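Local coordinates for protein D-mannose isomerase (Marinomonas mediterranea, PDB 5X32) that catalyses the reversible isomerization of D-mannose to D-fructose and, less efficiently, acts on D-lyxose, while leaving D-glucose untouched, at residues A[196-207]-A[259-270]. Residues are numbered along the deposited sequence; the frame is centred on the assembly and turned at random.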
ATOM      1  N   LEU A 196     -10.483  11.361   9.370  1.00 70.26           N
ATOM      2  CA  LEU A 196      -9.217  12.074   9.444  1.00 64.18           C
ATOM      3  C   LEU A 196      -8.711  12.056  10.875  1.00 66.00           C
ATOM      4  O   LEU A 196      -7.503  11.917  11.103  1.00 68.54           O
ATOM      5  CB  LEU A 196      -9.354  13.503   8.917  1.00 62.01           C
ATOM      6  CG  LEU A 196      -8.091  14.364   8.976  1.00 71.68           C
ATOM      7  CD1 LEU A 196      -6.924  13.667   8.308  1.00 73.21           C
ATOM      8  CD2 LEU A 196      -8.341  15.704   8.300  1.00 74.49           C
ATOM      9  N   ASP A 197      -9.619  12.165  11.845  1.00 61.63           N
ATOM     10  CA  ASP A 197      -9.179  12.166  13.238  1.00 65.68           C
ATOM     11  C   ASP A 197      -8.607  10.800  13.634  1.00 66.47           C
ATOM     12  O   ASP A 197      -7.581  10.704  14.342  1.00 64.63           O
ATOM     13  CB  ASP A 197     -10.329  12.555  14.162  1.00 69.08           C
ATOM     14  CG  ASP A 197     -10.693  14.031  14.048  1.00 82.74           C
ATOM     15  OD1 ASP A 197      -9.866  14.813  13.520  1.00 81.16           O
ATOM     16  OD2 ASP A 197     -11.823  14.404  14.448  1.00 87.24           O
ATOM     17  N   ARG A 198      -9.215   9.738  13.123  1.00 65.66           N
ATOM     18  CA  ARG A 198      -8.691   8.408  13.424  1.00 68.97           C
ATOM     19  C   ARG A 198      -7.322   8.204  12.721  1.00 68.41           C
ATOM     20  O   ARG A 198      -6.380   7.644  13.304  1.00 60.65           O
ATOM     21  CB  ARG A 198      -9.708   7.333  13.021  1.00 60.60           C
ATOM     22  CG  ARG A 198      -9.271   5.919  13.306  1.00 64.19           C
ATOM     23  CD  ARG A 198      -8.840   5.719  14.740  1.00 68.01           C
ATOM     24  NE  ARG A 198      -9.877   6.070  15.708  1.00 71.33           N
ATOM     25  CZ  ARG A 198     -10.784   5.210  16.168  1.00 75.56           C
ATOM     26  NH1 ARG A 198     -10.802   3.957  15.737  1.00 73.26           N
ATOM     27  NH2 ARG A 198     -11.691   5.602  17.044  1.00 74.99           N
ATOM     28  N   ALA A 199      -7.207   8.679  11.481  1.00 65.34           N
ATOM     29  CA  ALA A 199      -5.952   8.562  10.760  1.00 60.72           C
ATOM     30  C   ALA A 199      -4.857   9.252  11.539  1.00 62.21           C
ATOM     31  O   ALA A 199      -3.783   8.682  11.737  1.00 60.26           O
ATOM     32  CB  ALA A 199      -6.058   9.156   9.364  1.00 60.22           C
ATOM     33  N   LYS A 200      -5.133  10.454  12.035  1.00 62.90           N
ATOM     34  CA  LYS A 200      -4.087  11.169  12.764  1.00 60.62           C
ATOM     35  C   LYS A 200      -3.727  10.513  14.093  1.00 57.46           C
ATOM     36  O   LYS A 200      -2.557  10.552  14.517  1.00 57.33           O
ATOM     37  CB  LYS A 200      -4.488  12.623  12.966  1.00 54.99           C
ATOM     38  CG  LYS A 200      -4.896  13.296  11.673  1.00 63.63           C
ATOM     39  CD  LYS A 200      -5.210  14.757  11.888  1.00 70.41           C
ATOM     40  CE  LYS A 200      -4.238  15.350  12.883  1.00 61.15           C
ATOM     41  NZ  LYS A 200      -4.120  16.817  12.746  1.00 67.48           N
ATOM     42  N   LEU A 201      -4.713   9.889  14.730  1.00 58.78           N
ATOM     43  CA  LEU A 201      -4.457   9.171  15.981  1.00 59.48           C
ATOM     44  C   LEU A 201      -3.555   7.950  15.753  1.00 61.04           C
ATOM     45  O   LEU A 201      -2.636   7.681  16.537  1.00 55.85           O
ATOM     46  CB  LEU A 201      -5.771   8.741  16.631  1.00 61.19           C
ATOM     47  CG  LEU A 201      -5.674   7.965  17.949  1.00 63.69           C
ATOM     48  CD1 LEU A 201      -4.777   8.652  18.951  1.00 50.92           C
ATOM     49  CD2 LEU A 201      -7.054   7.694  18.544  1.00 61.75           C
ATOM     50  N   LEU A 202      -3.834   7.214  14.678  1.00 62.21           N
ATOM     51  CA  LEU A 202      -3.034   6.059  14.298  1.00 57.77           C
ATOM     52  C   LEU A 202      -1.612   6.505  13.972  1.00 59.51           C
ATOM     53  O   LEU A 202      -0.622   5.893  14.415  1.00 56.25           O
ATOM     54  CB  LEU A 202      -3.672   5.338  13.110  1.00 56.76           C
ATOM     55  CG  LEU A 202      -5.022   4.700  13.423  1.00 58.90           C
ATOM     56  CD1 LEU A 202      -5.693   4.126  12.185  1.00 57.54           C
ATOM     57  CD2 LEU A 202      -4.831   3.630  14.481  1.00 61.94           C
ATOM     58  N   ALA A 203      -1.526   7.575  13.185  1.00 59.97           N
ATOM     59  CA  ALA A 203      -0.240   8.160  12.829  1.00 58.64           C
ATOM     60  C   ALA A 203       0.555   8.464  14.081  1.00 58.66           C
ATOM     61  O   ALA A 203       1.701   8.037  14.190  1.00 58.57           O
ATOM     62  CB  ALA A 203      -0.426   9.429  11.997  1.00 58.42           C
ATOM     63  N   LYS A 204      -0.066   9.164  15.036  1.00 56.85           N
ATOM     64  CA  LYS A 204       0.619   9.526  16.280  1.00 61.28           C
ATOM     65  C   LYS A 204       1.076   8.287  17.039  1.00 62.85           C
ATOM     66  O   LYS A 204       2.214   8.230  17.538  1.00 58.05           O
ATOM     67  CB  LYS A 204      -0.271  10.376  17.189  1.00 66.31           C
ATOM     68  CG  LYS A 204       0.399  10.713  18.532  1.00 59.77           C
ATOM     69  CD  LYS A 204       0.036  12.090  19.053  1.00 63.61           C
ATOM     70  CE  LYS A 204       0.958  13.149  18.476  1.00 73.02           C
ATOM     71  NZ  LYS A 204       0.457  14.541  18.581  1.00 73.45           N
ATOM     72  N   ASN A 205       0.159   7.332  17.187  1.00 55.53           N
ATOM     73  CA  ASN A 205       0.426   6.139  17.979  1.00 58.85           C
ATOM     74  C   ASN A 205       1.503   5.213  17.450  1.00 62.09           C
ATOM     75  O   ASN A 205       2.228   4.578  18.231  1.00 64.50           O
ATOM     76  CB  ASN A 205      -0.863   5.370  18.178  1.00 58.34           C
ATOM     77  CG  ASN A 205      -1.659   5.944  19.298  1.00 64.82           C
ATOM     78  OD1 ASN A 205      -1.077   6.297  20.325  1.00 57.99           O
ATOM     79  ND2 ASN A 205      -2.978   6.066  19.129  1.00 65.57           N
ATOM     80  N   ILE A 206       1.637   5.165  16.131  1.00 55.91           N
ATOM     81  CA  ILE A 206       2.619   4.286  15.529  1.00 54.46           C
ATOM     82  C   ILE A 206       3.937   5.046  15.408  1.00 56.64           C
ATOM     83  O   ILE A 206       4.993   4.574  15.856  1.00 53.42           O
ATOM     84  CB  ILE A 206       2.145   3.768  14.152  1.00 58.06           C
ATOM     85  CG1 ILE A 206       0.914   2.881  14.321  1.00 54.61           C
ATOM     86  CG2 ILE A 206       3.250   2.991  13.473  1.00 52.97           C
ATOM     87  CD1 ILE A 206       1.216   1.608  15.053  1.00 59.00           C
ATOM     88  N   CYS A 207       3.865   6.240  14.828  1.00 51.70           N
ATOM     89  CA  CYS A 207       5.061   7.019  14.569  1.00 55.49           C
ATOM     90  C   CYS A 207       5.660   7.718  15.785  1.00 56.99           C
ATOM     91  O   CYS A 207       6.837   8.042  15.770  1.00 57.59           O
ATOM     92  CB  CYS A 207       4.762   8.068  13.503  1.00 54.28           C
ATOM     93  SG  CYS A 207       4.510   7.341  11.899  1.00 61.80           S
ATOM     94  N   LEU A 259       2.751  10.723   6.838  1.00 49.23           N
ATOM     95  CA  LEU A 259       2.888  11.922   7.668  1.00 56.67           C
ATOM     96  C   LEU A 259       2.799  13.197   6.843  1.00 57.55           C
ATOM     97  O   LEU A 259       2.169  14.153   7.266  1.00 60.08           O
ATOM     98  CB  LEU A 259       4.212  11.928   8.424  1.00 45.86           C
ATOM     99  CG  LEU A 259       4.369  10.758   9.394  1.00 52.48           C
ATOM    100  CD1 LEU A 259       5.673  10.861  10.201  1.00 49.21           C
ATOM    101  CD2 LEU A 259       3.141  10.566  10.276  1.00 48.57           C
ATOM    102  N   LEU A 260       3.428  13.227   5.674  1.00 55.86           N
ATOM    103  CA  LEU A 260       3.401  14.468   4.898  1.00 57.80           C
ATOM    104  C   LEU A 260       2.004  14.681   4.302  1.00 56.38           C
ATOM    105  O   LEU A 260       1.487  15.811   4.225  1.00 59.78           O
ATOM    106  CB  LEU A 260       4.497  14.451   3.824  1.00 53.67           C
ATOM    107  CG  LEU A 260       5.881  14.327   4.474  1.00 53.49           C
ATOM    108  CD1 LEU A 260       7.011  14.284   3.487  1.00 59.59           C
ATOM    109  CD2 LEU A 260       6.117  15.451   5.452  1.00 60.36           C
ATOM    110  N   MET A 261       1.372  13.581   3.924  1.00 60.00           N
ATOM    111  CA  MET A 261       0.012  13.639   3.424  1.00 59.29           C
ATOM    112  C   MET A 261      -0.962  14.157   4.516  1.00 59.55           C
ATOM    113  O   MET A 261      -1.860  14.948   4.240  1.00 61.34           O
ATOM    114  CB  MET A 261      -0.386  12.263   2.920  1.00 56.04           C
ATOM    115  CG  MET A 261       0.257  11.866   1.603  1.00 63.92           C
ATOM    116  SD  MET A 261      -0.270  10.207   1.114  1.00 62.58           S
ATOM    117  CE  MET A 261      -2.038  10.440   0.862  1.00 56.61           C
ATOM    118  N   LEU A 262      -0.757  13.730   5.755  1.00 53.25           N
ATOM    119  CA  LEU A 262      -1.545  14.211   6.875  1.00 57.02           C
ATOM    120  C   LEU A 262      -1.203  15.667   7.177  1.00 61.84           C
ATOM    121  O   LEU A 262      -2.059  16.459   7.543  1.00 65.09           O
ATOM    122  CB  LEU A 262      -1.275  13.356   8.101  1.00 54.09           C
ATOM    123  CG  LEU A 262      -2.052  12.051   8.138  1.00 58.26           C
ATOM    124  CD1 LEU A 262      -1.655  11.285   9.374  1.00 61.28           C
ATOM    125  CD2 LEU A 262      -3.552  12.306   8.099  1.00 58.16           C
ATOM    126  N   ASP A 263       0.059  16.025   6.992  1.00 63.03           N
ATOM    127  CA  ASP A 263       0.517  17.371   7.278  1.00 63.19           C
ATOM    128  C   ASP A 263      -0.092  18.362   6.297  1.00 66.45           C
ATOM    129  O   ASP A 263      -0.120  19.565   6.577  1.00 66.06           O
ATOM    130  CB  ASP A 263       2.043  17.456   7.251  1.00 64.48           C
ATOM    131  CG  ASP A 263       2.560  18.697   7.945  1.00 67.69           C
ATOM    132  OD1 ASP A 263       1.756  19.366   8.629  1.00 70.28           O
ATOM    133  OD2 ASP A 263       3.773  18.975   7.848  1.00 76.36           O
ATOM    134  N   LYS A 264      -0.558  17.895   5.137  1.00 63.78           N
ATOM    135  CA  LYS A 264      -1.208  18.868   4.267  1.00 65.97           C
ATOM    136  C   LYS A 264      -2.697  18.925   4.565  1.00 71.90           C
ATOM    137  O   LYS A 264      -3.330  19.957   4.364  1.00 75.65           O
ATOM    138  CB  LYS A 264      -0.990  18.513   2.789  1.00 65.28           C
ATOM    139  CG  LYS A 264      -2.169  18.787   1.791  1.00 87.53           C
ATOM    140  CD  LYS A 264      -2.724  20.220   1.650  1.00 82.70           C
ATOM    141  CE  LYS A 264      -3.561  20.353   0.373  1.00 90.84           C
ATOM    142  NZ  LYS A 264      -4.730  19.362   0.339  1.00 88.05           N
ATOM    143  N   ARG A 265      -3.250  17.875   5.150  1.00 70.35           N
ATOM    144  CA  ARG A 265      -4.676  17.895   5.446  1.00 66.60           C
ATOM    145  C   ARG A 265      -4.969  18.550   6.783  1.00 69.97           C
ATOM    146  O   ARG A 265      -5.808  19.444   6.881  1.00 74.36           O
ATOM    147  CB  ARG A 265      -5.243  16.479   5.408  1.00 66.07           C
ATOM    148  CG  ARG A 265      -4.833  15.756   4.164  1.00 68.42           C
ATOM    149  CD  ARG A 265      -5.550  14.438   3.952  1.00 70.37           C
ATOM    150  NE  ARG A 265      -4.941  13.710   2.848  1.00 67.64           N
ATOM    151  CZ  ARG A 265      -4.984  14.084   1.574  1.00 70.68           C
ATOM    152  NH1 ARG A 265      -5.620  15.191   1.218  1.00 81.42           N
ATOM    153  NH2 ARG A 265      -4.391  13.344   0.646  1.00 68.89           N
ATOM    154  N   SER A 266      -4.254  18.126   7.811  1.00 69.69           N
ATOM    155  CA  SER A 266      -4.483  18.633   9.149  1.00 63.15           C
ATOM    156  C   SER A 266      -3.132  18.721   9.848  1.00 65.03           C
ATOM    157  O   SER A 266      -2.713  17.775  10.522  1.00 65.47           O
ATOM    158  CB  SER A 266      -5.468  17.710   9.880  1.00 65.18           C
ATOM    159  OG  SER A 266      -5.684  18.078  11.227  1.00 67.34           O
ATOM    160  N   PRO A 267      -2.430  19.854   9.656  1.00 70.10           N
ATOM    161  CA  PRO A 267      -1.020  20.055  10.048  1.00 60.61           C
ATOM    162  C   PRO A 267      -0.691  19.803  11.519  1.00 60.91           C
ATOM    163  O   PRO A 267      -1.543  19.928  12.385  1.00 68.55           O
ATOM    164  CB  PRO A 267      -0.752  21.518   9.700  1.00 57.38           C
ATOM    165  CG  PRO A 267      -1.847  21.951   8.800  1.00 57.77           C
ATOM    166  CD  PRO A 267      -3.010  21.030   8.980  1.00 67.41           C
ATOM    167  N   GLU A 268       0.564  19.451  11.770  1.00 60.96           N
ATOM    168  CA  GLU A 268       1.063  19.092  13.091  1.00 60.43           C
ATOM    169  C   GLU A 268       2.578  19.266  13.073  1.00 63.99           C
ATOM    170  O   GLU A 268       3.243  18.755  12.166  1.00 64.64           O
ATOM    171  CB  GLU A 268       0.698  17.654  13.447  1.00 62.62           C
ATOM    172  CG  GLU A 268       0.171  17.470  14.855  1.00 71.59           C
ATOM    173  CD  GLU A 268      -1.319  17.757  14.954  1.00 78.99           C
ATOM    174  OE1 GLU A 268      -2.111  17.100  14.248  1.00 81.10           O
ATOM    175  OE2 GLU A 268      -1.706  18.645  15.734  1.00 89.90           O
ATOM    176  N   ASN A 269       3.136  19.966  14.061  1.00 62.14           N
ATOM    177  CA  ASN A 269       4.506  20.437  13.922  1.00 59.16           C
ATOM    178  C   ASN A 269       5.585  19.338  14.028  1.00 59.89           C
ATOM    179  O   ASN A 269       6.754  19.601  13.741  1.00 62.53           O
ATOM    180  CB  ASN A 269       4.806  21.589  14.908  1.00 65.48           C
ATOM    181  CG  ASN A 269       4.766  21.175  16.377  1.00 76.77           C
ATOM    182  OD1 ASN A 269       4.867  19.991  16.717  1.00 78.18           O
ATOM    183  ND2 ASN A 269       4.687  22.173  17.263  1.00 66.82           N
ATOM    184  N   TRP A 270       5.216  18.121  14.424  1.00 60.77           N
ATOM    185  CA  TRP A 270       6.187  17.019  14.447  1.00 59.58           C
ATOM    186  C   TRP A 270       6.186  16.176  13.153  1.00 61.87           C
ATOM    187  O   TRP A 270       7.101  15.374  12.925  1.00 54.38           O
ATOM    188  CB  TRP A 270       5.935  16.095  15.646  1.00 62.35           C
ATOM    189  CG  TRP A 270       4.618  15.346  15.598  1.00 63.38           C
ATOM    190  CD1 TRP A 270       3.426  15.774  16.087  1.00 64.20           C
ATOM    191  CD2 TRP A 270       4.376  14.033  15.053  1.00 66.52           C
ATOM    192  NE1 TRP A 270       2.454  14.827  15.876  1.00 69.62           N
ATOM    193  CE2 TRP A 270       3.011  13.748  15.245  1.00 67.50           C
ATOM    194  CE3 TRP A 270       5.176  13.081  14.416  1.00 67.44           C
ATOM    195  CZ2 TRP A 270       2.429  12.547  14.828  1.00 66.07           C
ATOM    196  CZ3 TRP A 270       4.587  11.888  13.993  1.00 63.65           C
ATOM    197  CH2 TRP A 270       3.232  11.635  14.208  1.00 62.22           C
TER
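Lys200 reaches from helix 196-207 to the turn that follows helix 259-265, where three oxygens grip its NZ. Lys200 NZ donates to Ser266 OG, to Ser266 O at 2.8 Å from above the carbonyl plane, and to Glu268 OE1, the last a salt bridge meeting that oxygen nearly along its C-O axis. The extended first part of the chain (chi2 -177°) lays CD beside Ser266 CB, and the bend at chi3 then turns the ammonium to the C-terminal end of the helix, where the carbonyl dipoles would probably favour its charge. Ser266, with OG anti to N (chi1 176°), contributes side chain and backbone.

Beneath this polar cluster Leu262 is a knob in the hole formed by Leu196, Ala199, Lys200 and Ala203. Leu262 CD1 lies against Ala203 CB (3.4 Å), and the Leu262 and Leu196 side chains run alongside each other in opposing senses, Leu262 CD2 meeting Leu196 CD1 at 3.6 Å. Leu259 CD2 lies 3.9 Å from Cys207 SG. The Trp270 ring receives Cys207 CB at its edge, 3.9 Å from CZ3, and the Lys204 side chain passes the ring at a slant, its CE near Trp270 NE1.

Segments 196-207 and 259-265 run roughly antiparallel, at 137°, on successive helices of the (alpha/alpha)6 barrel of this epimerase family. Helix 173-190 touches Leu196 and Arg265, strand 155-160 backs Leu202 and Ile206, and helices 271-286 and 311-328 pack against Leu260.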